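Local coordinates for protein putative 5-dehydro-2-deoxygluconokinase (Bacillus halodurans C-125, PDB 2QCV) that probably phosphorylates 5-dehydro-2-deoxy-D-gluconate with ATP to give 6-phospho-5-dehydro-2-deoxy-D-gluconate, a step in the breakdown of myo-inositol, at residues A[69-72]-A[73-76]; A[190-193]-A[194-197]. All coordinates share one frame; numbering follows the deposited sequence.

Contact 1: residues A[69-72]-A[73-76]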
ATOM      1  N   ASP A  69      11.293   3.342 -17.430  1.00 26.17           N
ATOM      2  CA  ASP A  69      10.956   3.640 -18.819  1.00 27.68           C
ATOM      3  C   ASP A  69      10.841   5.129 -19.007  1.00 28.08           C
ATOM      4  O   ASP A  69       9.743   5.658 -19.257  1.00 31.26           O
ATOM      5  CB  ASP A  69       9.634   2.974 -19.134  1.00 27.67           C
ATOM      6  CG  ASP A  69       9.295   2.994 -20.596  1.00 33.14           C
ATOM      7  OD1 ASP A  69      10.200   3.176 -21.433  1.00 31.49           O
ATOM      8  OD2 ASP A  69       8.103   2.847 -20.885  1.00 38.56           O
ATOM      9  N   ASP A  70      11.965   5.801 -18.896  1.00 29.57           N
ATOM     10  CA  ASP A  70      12.028   7.247 -18.983  1.00 30.18           C
ATOM     11  C   ASP A  70      13.444   7.717 -19.261  1.00 31.27           C
ATOM     12  O   ASP A  70      14.361   6.903 -19.476  1.00 28.97           O
ATOM     13  CB  ASP A  70      11.435   7.898 -17.724  1.00 30.46           C
ATOM     14  CG  ASP A  70      12.238   7.637 -16.449  1.00 30.91           C
ATOM     15  OD1 ASP A  70      13.463   7.429 -16.452  1.00 26.65           O
ATOM     16  OD2 ASP A  70      11.604   7.659 -15.377  1.00 28.55           O
ATOM     17  N   GLN A  71      13.637   9.038 -19.262  1.00 30.89           N
ATOM     18  CA  GLN A  71      14.954   9.617 -19.587  1.00 29.85           C
ATOM     19  C   GLN A  71      16.047   9.249 -18.612  1.00 30.21           C
ATOM     20  O   GLN A  71      17.215   9.183 -18.985  1.00 29.94           O
ATOM     21  CB  GLN A  71      14.890  11.133 -19.703  1.00 29.88           C
ATOM     22  CG  GLN A  71      13.922  11.611 -20.789  1.00 27.98           C
ATOM     23  CD  GLN A  71      12.537  11.893 -20.287  1.00 34.45           C
ATOM     24  OE1 GLN A  71      12.019  11.188 -19.434  1.00 29.81           O
ATOM     25  NE2 GLN A  71      11.897  12.935 -20.856  1.00 31.35           N
ATOM     26  N   HIS A  72      15.703   9.005 -17.356  1.00 27.10           N
ATOM     27  CA  HIS A  72      16.737   8.591 -16.434  1.00 26.62           C
ATOM     28  C   HIS A  72      17.182   7.132 -16.714  1.00 27.82           C
ATOM     29  O   HIS A  72      18.372   6.843 -16.757  1.00 27.99           O
ATOM     30  CB  HIS A  72      16.265   8.758 -14.992  1.00 28.51           C
ATOM     31  CG  HIS A  72      16.243  10.176 -14.521  1.00 32.03           C
ATOM     32  ND1 HIS A  72      16.971  11.176 -15.125  1.00 35.31           N
ATOM     33  CD2 HIS A  72      15.635  10.746 -13.453  1.00 30.27           C
ATOM     34  CE1 HIS A  72      16.764  12.316 -14.488  1.00 32.14           C
ATOM     35  NE2 HIS A  72      15.976  12.078 -13.456  1.00 33.38           N
ATOM     36  N   GLY A  73      16.232   6.238 -16.925  1.00 29.50           N
ATOM     37  CA  GLY A  73      16.574   4.866 -17.282  1.00 28.15           C
ATOM     38  C   GLY A  73      17.352   4.823 -18.586  1.00 27.79           C
ATOM     39  O   GLY A  73      18.309   4.110 -18.692  1.00 26.50           O
ATOM     40  N   ARG A  74      16.950   5.597 -19.590  1.00 29.08           N
ATOM     41  CA  ARG A  74      17.663   5.566 -20.866  1.00 28.18           C
ATOM     42  C   ARG A  74      19.056   6.149 -20.772  1.00 27.42           C
ATOM     43  O   ARG A  74      19.979   5.671 -21.437  1.00 29.26           O
ATOM     44  CB  ARG A  74      16.868   6.247 -21.965  1.00 30.41           C
ATOM     45  CG  ARG A  74      15.590   5.537 -22.245  1.00 34.97           C
ATOM     46  CD  ARG A  74      14.899   6.060 -23.473  1.00 40.10           C
ATOM     47  NE  ARG A  74      14.336   7.409 -23.321  1.00 42.01           N
ATOM     48  CZ  ARG A  74      13.125   7.687 -22.838  1.00 38.46           C
ATOM     49  NH1 ARG A  74      12.307   6.738 -22.423  1.00 38.16           N
ATOM     50  NH2 ARG A  74      12.721   8.942 -22.798  1.00 43.01           N
ATOM     51  N   PHE A  75      19.233   7.168 -19.936  1.00 28.70           N
ATOM     52  CA  PHE A  75      20.567   7.663 -19.658  1.00 26.87           C
ATOM     53  C   PHE A  75      21.472   6.609 -19.022  1.00 29.74           C
ATOM     54  O   PHE A  75      22.643   6.469 -19.410  1.00 31.30           O
ATOM     55  CB  PHE A  75      20.530   8.902 -18.773  1.00 28.20           C
ATOM     56  CG  PHE A  75      21.852   9.249 -18.179  1.00 27.80           C
ATOM     57  CD1 PHE A  75      22.858   9.811 -18.952  1.00 31.63           C
ATOM     58  CD2 PHE A  75      22.107   8.983 -16.819  1.00 30.25           C
ATOM     59  CE1 PHE A  75      24.088  10.099 -18.401  1.00 35.52           C
ATOM     60  CE2 PHE A  75      23.331   9.281 -16.255  1.00 33.94           C
ATOM     61  CZ  PHE A  75      24.324   9.838 -17.029  1.00 31.03           C
ATOM     62  N   ILE A  76      20.947   5.908 -18.029  1.00 28.34           N
ATOM     63  CA  ILE A  76      21.707   4.866 -17.325  1.00 27.71           C
ATOM     64  C   ILE A  76      22.142   3.813 -18.348  1.00 27.29           C
ATOM     65  O   ILE A  76      23.311   3.446 -18.392  1.00 28.54           O
ATOM     66  CB  ILE A  76      20.881   4.206 -16.203  1.00 26.95           C
ATOM     67  CG1 ILE A  76      20.765   5.118 -14.962  1.00 25.86           C
ATOM     68  CG2 ILE A  76      21.514   2.882 -15.751  1.00 27.29           C
ATOM     69  CD1 ILE A  76      19.577   4.844 -14.057  1.00 28.43           C
TER
HETATM   70  O   HOH W   1      12.684   3.757 -22.075  1.00 36.43           O
HETATM   71  O   HOH W   2       9.312   6.719 -22.292  1.00 50.30           O
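Asp70 is the N-cap of helix 71-82, and its carboxylate turns back to accept from the backbone of Gly73, the way an aspartate commonly closes the first turn of a helix. OD1 takes the N-H of Gly73 at 3.1 Å in a nearly straight bond (167°), while its link to His72 N is weak and clearly bent. CG sits between the backbone N and the carbonyl carbon (chi1 66°), which brings OD1 round to these amides. The acid is buried, and its negative charge would probably be steadied by the start of the helix dipole. From there the ordinary i to i+4 ladder takes over: Arg74 N to Asp70 O at 2.9 Å, Phe75 N to Gln71 O and Ile76 N to His72 O.

Arg74, on the flank that meets the second subunit, folds back along the first turn. Its chain bends at chi3 and lays one face of the guanidinium over the peptide joining Asp70 to Gln71, with Asp70 C 3.4 Å above the plane near the rim. NH2 comes alongside the aliphatic part of Gln71, 3.5 Å from CG, and the amide and guanidinium planes are 32° apart. Asp69 OD1 stays 4.3 Å from Arg74 NH1, too far for a salt bridge; one water in the guanidinium plane joins the two, and a second links NH1 to Asp69 O. The stronger partners lie across the interface: Glu34 of the second subunit forms a salt bridge with Arg74 NE, and Glu105 of that subunit accepts from Gln71 NE2.

His72, Phe75 and Ile76 pack on Ile22 of strand 21-26, the His72 ring also meets Phe103 of the second subunit edge-to-face, and the helix itself connects strands 61-67 and 90-92 in a beta-alpha-beta unit.

Contact 2: residues A[190-193]-A[194-197]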
ATOM      1  N   ALA A 190      20.180  -8.637   9.100  1.00 24.52           N
ATOM      2  CA  ALA A 190      21.003  -9.775   9.560  1.00 23.58           C
ATOM      3  C   ALA A 190      20.516 -11.111   8.983  1.00 25.35           C
ATOM      4  O   ALA A 190      21.301 -11.915   8.478  1.00 26.16           O
ATOM      5  CB  ALA A 190      21.026  -9.840  11.102  1.00 23.56           C
ATOM      6  N   VAL A 191      19.212 -11.301   8.982  1.00 24.65           N
ATOM      7  CA  VAL A 191      18.629 -12.511   8.434  1.00 26.48           C
ATOM      8  C   VAL A 191      19.097 -12.779   6.989  1.00 24.75           C
ATOM      9  O   VAL A 191      19.515 -13.885   6.654  1.00 26.28           O
ATOM     10  CB  VAL A 191      17.091 -12.471   8.573  1.00 25.86           C
ATOM     11  CG1 VAL A 191      16.411 -13.549   7.654  1.00 26.47           C
ATOM     12  CG2 VAL A 191      16.716 -12.648  10.036  1.00 24.05           C
ATOM     13  N   TYR A 192      18.986 -11.785   6.123  1.00 24.29           N
ATOM     14  CA  TYR A 192      19.310 -11.966   4.702  1.00 26.12           C
ATOM     15  C   TYR A 192      20.807 -11.882   4.406  1.00 27.67           C
ATOM     16  O   TYR A 192      21.324 -12.665   3.620  1.00 28.09           O
ATOM     17  CB  TYR A 192      18.529 -10.973   3.866  1.00 26.75           C
ATOM     18  CG  TYR A 192      17.068 -11.353   3.876  1.00 28.49           C
ATOM     19  CD1 TYR A 192      16.642 -12.481   3.196  1.00 32.25           C
ATOM     20  CD2 TYR A 192      16.152 -10.639   4.610  1.00 28.72           C
ATOM     21  CE1 TYR A 192      15.337 -12.893   3.237  1.00 34.32           C
ATOM     22  CE2 TYR A 192      14.822 -11.023   4.654  1.00 29.90           C
ATOM     23  CZ  TYR A 192      14.419 -12.158   3.941  1.00 33.94           C
ATOM     24  OH  TYR A 192      13.118 -12.574   3.958  1.00 34.00           O
ATOM     25  N   TYR A 193      21.494 -10.964   5.066  1.00 27.19           N
ATOM     26  CA  TYR A 193      22.962 -10.907   4.940  1.00 26.81           C
ATOM     27  C   TYR A 193      23.625 -12.195   5.384  1.00 26.61           C
ATOM     28  O   TYR A 193      24.539 -12.645   4.723  1.00 27.78           O
ATOM     29  CB  TYR A 193      23.550  -9.738   5.735  1.00 27.90           C
ATOM     30  CG  TYR A 193      23.537  -8.392   5.025  1.00 26.11           C
ATOM     31  CD1 TYR A 193      22.601  -8.090   4.029  1.00 26.08           C
ATOM     32  CD2 TYR A 193      24.446  -7.414   5.365  1.00 28.10           C
ATOM     33  CE1 TYR A 193      22.610  -6.858   3.389  1.00 27.10           C
ATOM     34  CE2 TYR A 193      24.480  -6.184   4.706  1.00 29.24           C
ATOM     35  CZ  TYR A 193      23.569  -5.925   3.722  1.00 32.29           C
ATOM     36  OH  TYR A 193      23.601  -4.724   3.064  1.00 33.14           O
ATOM     37  N   SER A 194      23.257 -12.749   6.543  1.00 26.16           N
ATOM     38  CA  SER A 194      23.845 -14.028   7.013  1.00 26.59           C
ATOM     39  C   SER A 194      23.601 -15.168   6.007  1.00 28.64           C
ATOM     40  O   SER A 194      24.512 -15.887   5.615  1.00 27.33           O
ATOM     41  CB  SER A 194      23.334 -14.382   8.413  1.00 25.35           C
ATOM     42  OG  SER A 194      21.907 -14.487   8.457  1.00 26.87           O
ATOM     43  N   LEU A 195      22.369 -15.275   5.547  1.00 32.21           N
ATOM     44  CA  LEU A 195      21.939 -16.330   4.602  1.00 34.27           C
ATOM     45  C   LEU A 195      22.753 -16.254   3.309  1.00 31.78           C
ATOM     46  O   LEU A 195      23.332 -17.256   2.867  1.00 30.72           O
ATOM     47  CB  LEU A 195      20.446 -16.130   4.294  1.00 36.07           C
ATOM     48  CG  LEU A 195      19.814 -16.608   2.964  1.00 38.45           C
ATOM     49  CD1 LEU A 195      19.981 -18.087   2.864  1.00 55.13           C
ATOM     50  CD2 LEU A 195      18.332 -16.216   2.855  1.00 39.34           C
ATOM     51  N   VAL A 196      22.847 -15.042   2.761  1.00 28.47           N
ATOM     52  CA  VAL A 196      23.558 -14.826   1.509  1.00 26.04           C
ATOM     53  C   VAL A 196      25.078 -15.011   1.697  1.00 27.74           C
ATOM     54  O   VAL A 196      25.719 -15.710   0.907  1.00 28.49           O
ATOM     55  CB  VAL A 196      23.210 -13.511   0.860  1.00 27.02           C
ATOM     56  CG1 VAL A 196      24.115 -13.258  -0.365  1.00 24.88           C
ATOM     57  CG2 VAL A 196      21.680 -13.553   0.446  1.00 27.98           C
ATOM     58  N   ALA A 197      25.646 -14.465   2.781  1.00 26.95           N
ATOM     59  CA  ALA A 197      27.092 -14.638   2.997  1.00 26.34           C
ATOM     60  C   ALA A 197      27.427 -16.122   3.118  1.00 28.13           C
ATOM     61  O   ALA A 197      28.466 -16.580   2.623  1.00 25.94           O
ATOM     62  CB  ALA A 197      27.573 -13.866   4.262  1.00 25.49           C
TER
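Ala190 to Ala197 are two turns of regular helix, in which Ser194 N reaches Ala190 O at 2.9 Å, Val196 N and Ala197 N bond likewise to Tyr192 O and Tyr193 O, and the link from Leu195 N to Val191 O is stretched to 3.4 Å and weak. Ser194 adds a side-chain bond to this ladder. Its hydroxyl, placed between the backbone N and the carbonyl carbon by chi1 of 58°, donates to Ala190 O at 2.6 Å. That carbonyl is thus gripped twice, the amide and the hydroxyl arriving from opposite faces of its plane. Ser194 OG also lies 3.1 Å from Val191 O. With the hydroxyl gone, as in an alanine here, Ala190 O would probably keep the amide as its one donor from this turn.

The helix, residues 186-199, is the crossover of a beta-alpha-beta unit between the parallel strands 171-175 and 202-206 of the large sheet. Tyr193 faces that sheet, meeting Phe174 edge-to-face, and Ser194 packs on Tyr228 of helix 222-229.

On another side of the helix, Tyr192 and Leu195 extend next to each other in the same direction, with Tyr192 CD1 4.1 Å from Leu195 CD2. Val191 CG1 sits over the centre of one face of the same ring, 4.1 Å above its plane. The phenol OH is hydrogen-bonded to Glu156 of the third subunit, where Leu195 also packs on its own counterpart, Leu195 of that subunit.

How the contacts relate
Contacts 1 and 2 show two ways a polar side chain can bond to the main chain of its own helix: at 69-76 a carboxylate accepts from amides at the helix start, whereas at 190-197 a hydroxyl donates to a carbonyl within the helix. Both helices belong to beta-alpha-beta units of the large sheet, but the contacts are far apart, with centres about 32 Å and nearest atoms about 20 Å from each other. Each adjoins a different neighbour, contact 1 the second subunit and contact 2 the third. Ser194 in contact 2 has its side chain about 4 Å from a bound triethylene glycol, probably carried over from crystallisation.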